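Local coordinates for 5-formyl-3-hydroxy-2-methylpyridine 4-carboxylate 5-dehydrogenase (Mesorhizobium japonicum MAFF 303099, PDB 4OM8), which catalyses the NAD+-dependent oxidation of 5-formyl-3-hydroxy-2-methylpyridine-4-carboxylate in vitamin B6 degradation, and can also reduce this aldehyde to 4-pyridoxate with NADH, at the interface of chains A and B. Coordinates in Å, arbitrary orientation; residue numbers count along the deposited sequence, not the author numbering. Chains: chain A/B, 5-formyl-3-hydroxy-2-methylpyridine 4-carboxylate 5-dehydrogenase.

The interface of chains A and B. Residues chain A 197, 204, 248, 251, 253; chain B 182-183, 189.
B:Arg189, on helix 187-203 of one subunit, reaches across to A:Glu197 and A:Asp251 of the other, forming an inter-subunit salt-bridge cluster at the two-fold interface of the homodimer; a twin of the contact forms with the chains exchanged. Followed outward from the backbone, B:Arg189 CB passes A:Glu197 OE1 at 3.9 Å, with CG of the glutamate beside it. The chain then runs extended to CD, which still flanks OE1, before bending at chi3 (70°), which turns the guanidinium toward both acids. B:Arg189 NE makes a salt bridge to A:Glu197 OE1 at 2.9 Å. That carboxylate oxygen lies near the guanidinium plane, yet the nitrogen approaches it from above the carboxylate plane, the two groups being turned 52° apart. CZ sits between the two acidic oxygens, A:Glu197 OE1 and A:Asp251 OD2. B:Arg189 NH1 donates to the anti lone pair of A:Asp251 OD2 at 2.7 Å, with the carboxylate almost perpendicular to the guanidinium (89°). B:Arg189 NH1 also bonds to B:Pro183 O at 2.9 Å, along a lone pair, an intrachain bond that is likely to steady the rotation of the guanidinium. B:Arg189 NH2 takes the backbone A:Asp251 O at 2.8 Å from above the carbonyl plane, completing an end-on grip on that residue at the close of helix 238-251. With an alanine at B:Arg189, the carboxylates of A:Glu197 and A:Asp251 would probably lose this cationic partner across the interface, and A:Asp251 O its donor. Around the grip, the ring of B:Pro183 packs against A:Asp251 and A:Leu248 CD1. A:Glu197 is itself positioned by the backbone N of A:Ser253, which bonds to the syn lone pair of OE2. A:Arg204 brings NH2 over one face of the B:Arg189 guanidinium, toward its rim, and both cations share water 1 with the glutamate, whose negative charge probably eases their proximity. The water sits 2.6 Å from A:Glu197 OE1, the oxygen that also receives B:Arg189 NE.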
ATOM      1  N   GLU A 197     -11.049  -5.097   4.829  1.00  8.67           N
ATOM      2  CA  GLU A 197     -11.330  -4.030   5.799  1.00  9.05           C
ATOM      3  C   GLU A 197     -11.819  -2.758   5.106  1.00  7.40           C
ATOM      4  O   GLU A 197     -12.768  -2.121   5.565  1.00  9.21           O
ATOM      5  CB  GLU A 197     -10.083  -3.736   6.643  1.00  7.26           C
ATOM      6  CG  GLU A 197     -10.307  -2.723   7.767  1.00  8.78           C
ATOM      7  CD  GLU A 197     -11.313  -3.183   8.802  1.00  9.49           C
ATOM      8  OE1 GLU A 197     -12.004  -2.318   9.370  1.00 12.02           O
ATOM      9  OE2 GLU A 197     -11.430  -4.401   9.063  1.00 10.02           O
ATOM     10  N   ARG A 204     -20.298  -0.041   5.632  1.00 14.46           N
ATOM     11  CA  ARG A 204     -21.059   0.315   6.825  1.00 17.10           C
ATOM     12  C   ARG A 204     -21.057   1.818   7.100  1.00 16.20           C
ATOM     13  O   ARG A 204     -21.421   2.261   8.188  1.00 18.74           O
ATOM     14  CB  ARG A 204     -20.558  -0.459   8.037  1.00 20.10           C
ATOM     15  CG  ARG A 204     -19.159  -0.184   8.499  1.00 15.12           C
ATOM     16  CD  ARG A 204     -18.761  -1.364   9.383  1.00 19.65           C
ATOM     17  NE  ARG A 204     -17.448  -1.260  10.011  1.00 26.24           N
ATOM     18  CZ  ARG A 204     -17.241  -0.821  11.251  1.00 28.24           C
ATOM     19  NH1 ARG A 204     -18.259  -0.416  11.991  1.00 29.47           N
ATOM     20  NH2 ARG A 204     -16.010  -0.785  11.750  1.00 18.00           N
ATOM     21  N   LEU A 248      -6.802  -3.552  18.696  1.00 11.21           N
ATOM     22  CA  LEU A 248      -7.340  -3.252  17.369  1.00 12.09           C
ATOM     23  C   LEU A 248      -7.571  -4.522  16.542  1.00  9.83           C
ATOM     24  O   LEU A 248      -8.541  -4.586  15.792  1.00 11.00           O
ATOM     25  CB  LEU A 248      -6.433  -2.270  16.617  1.00 12.82           C
ATOM     26  CG  LEU A 248      -6.972  -1.728  15.285  1.00 13.45           C
ATOM     27  CD1 LEU A 248      -8.371  -1.141  15.483  1.00 17.00           C
ATOM     28  CD2 LEU A 248      -6.046  -0.679  14.697  1.00 13.73           C
ATOM     29  N   ASP A 251     -10.951  -5.814  16.831  1.00 10.78           N
ATOM     30  CA  ASP A 251     -12.071  -5.058  16.277  0.80 12.05           C
ATOM     31  C   ASP A 251     -12.152  -5.091  14.753  1.00 11.27           C
ATOM     32  O   ASP A 251     -13.157  -4.676  14.174  1.00 12.44           O
ATOM     33  CB  ASP A 251     -12.018  -3.599  16.728  0.80 12.66           C
ATOM     34  CG  ASP A 251     -13.374  -2.946  16.665  0.80 13.48           C
ATOM     35  OD1 ASP A 251     -14.291  -3.468  17.335  0.80 16.49           O
ATOM     36  OD2 ASP A 251     -13.548  -1.945  15.938  0.80 12.08           O
ATOM     37  N   SER A 253     -12.633  -6.285  10.841  1.00  9.87           N
ATOM     38  CA  SER A 253     -13.538  -7.211  10.165  1.00  8.89           C
ATOM     39  C   SER A 253     -12.883  -8.575   9.977  1.00  9.79           C
ATOM     40  O   SER A 253     -11.715  -8.676   9.602  1.00  9.78           O
ATOM     41  CB  SER A 253     -13.968  -6.656   8.807  1.00 12.37           C
ATOM     42  OG  SER A 253     -14.713  -7.621   8.077  1.00 12.47           O
TER
ATOM     43  N   VAL B 182     -14.916   4.980  15.088  1.00 10.55           N
ATOM     44  CA  VAL B 182     -14.517   3.587  15.256  1.00  9.87           C
ATOM     45  C   VAL B 182     -13.043   3.470  15.632  1.00 10.99           C
ATOM     46  O   VAL B 182     -12.249   4.357  15.305  1.00 11.50           O
ATOM     47  CB  VAL B 182     -14.777   2.769  13.964  1.00 11.85           C
ATOM     48  CG1 VAL B 182     -16.267   2.744  13.658  1.00 17.17           C
ATOM     49  CG2 VAL B 182     -13.995   3.331  12.784  1.00 12.78           C
ATOM     50  N   PRO B 183     -12.676   2.384  16.342  1.00 15.01           N
ATOM     51  CA  PRO B 183     -11.276   2.224  16.754  1.00 11.49           C
ATOM     52  C   PRO B 183     -10.328   2.257  15.560  1.00 13.48           C
ATOM     53  O   PRO B 183     -10.517   1.490  14.619  1.00 12.15           O
ATOM     54  CB  PRO B 183     -11.267   0.849  17.439  1.00 11.96           C
ATOM     55  CG  PRO B 183     -12.673   0.683  17.960  1.00 11.34           C
ATOM     56  CD  PRO B 183     -13.552   1.342  16.915  1.00 12.71           C
ATOM     57  N   ARG B 189      -7.010   1.317  10.612  1.00  8.52           N
ATOM     58  CA  ARG B 189      -7.753   0.059  10.489  1.00  9.20           C
ATOM     59  C   ARG B 189      -7.303  -0.710   9.260  1.00  9.03           C
ATOM     60  O   ARG B 189      -7.024  -1.915   9.317  1.00  9.30           O
ATOM     61  CB  ARG B 189      -9.259   0.299  10.406  1.00  8.46           C
ATOM     62  CG  ARG B 189      -9.865   0.773  11.712  1.00  8.77           C
ATOM     63  CD  ARG B 189     -11.386   0.784  11.649  1.00  8.66           C
ATOM     64  NE  ARG B 189     -12.005  -0.534  11.609  1.00  8.10           N
ATOM     65  CZ  ARG B 189     -12.368  -1.221  12.685  1.00  9.62           C
ATOM     66  NH1 ARG B 189     -12.181  -0.730  13.901  1.00 11.63           N
ATOM     67  NH2 ARG B 189     -12.941  -2.411  12.535  1.00 11.05           N
TER
HETATM   68  O   HOH W   1     -14.566  -2.535   9.837  1.00 17.56           O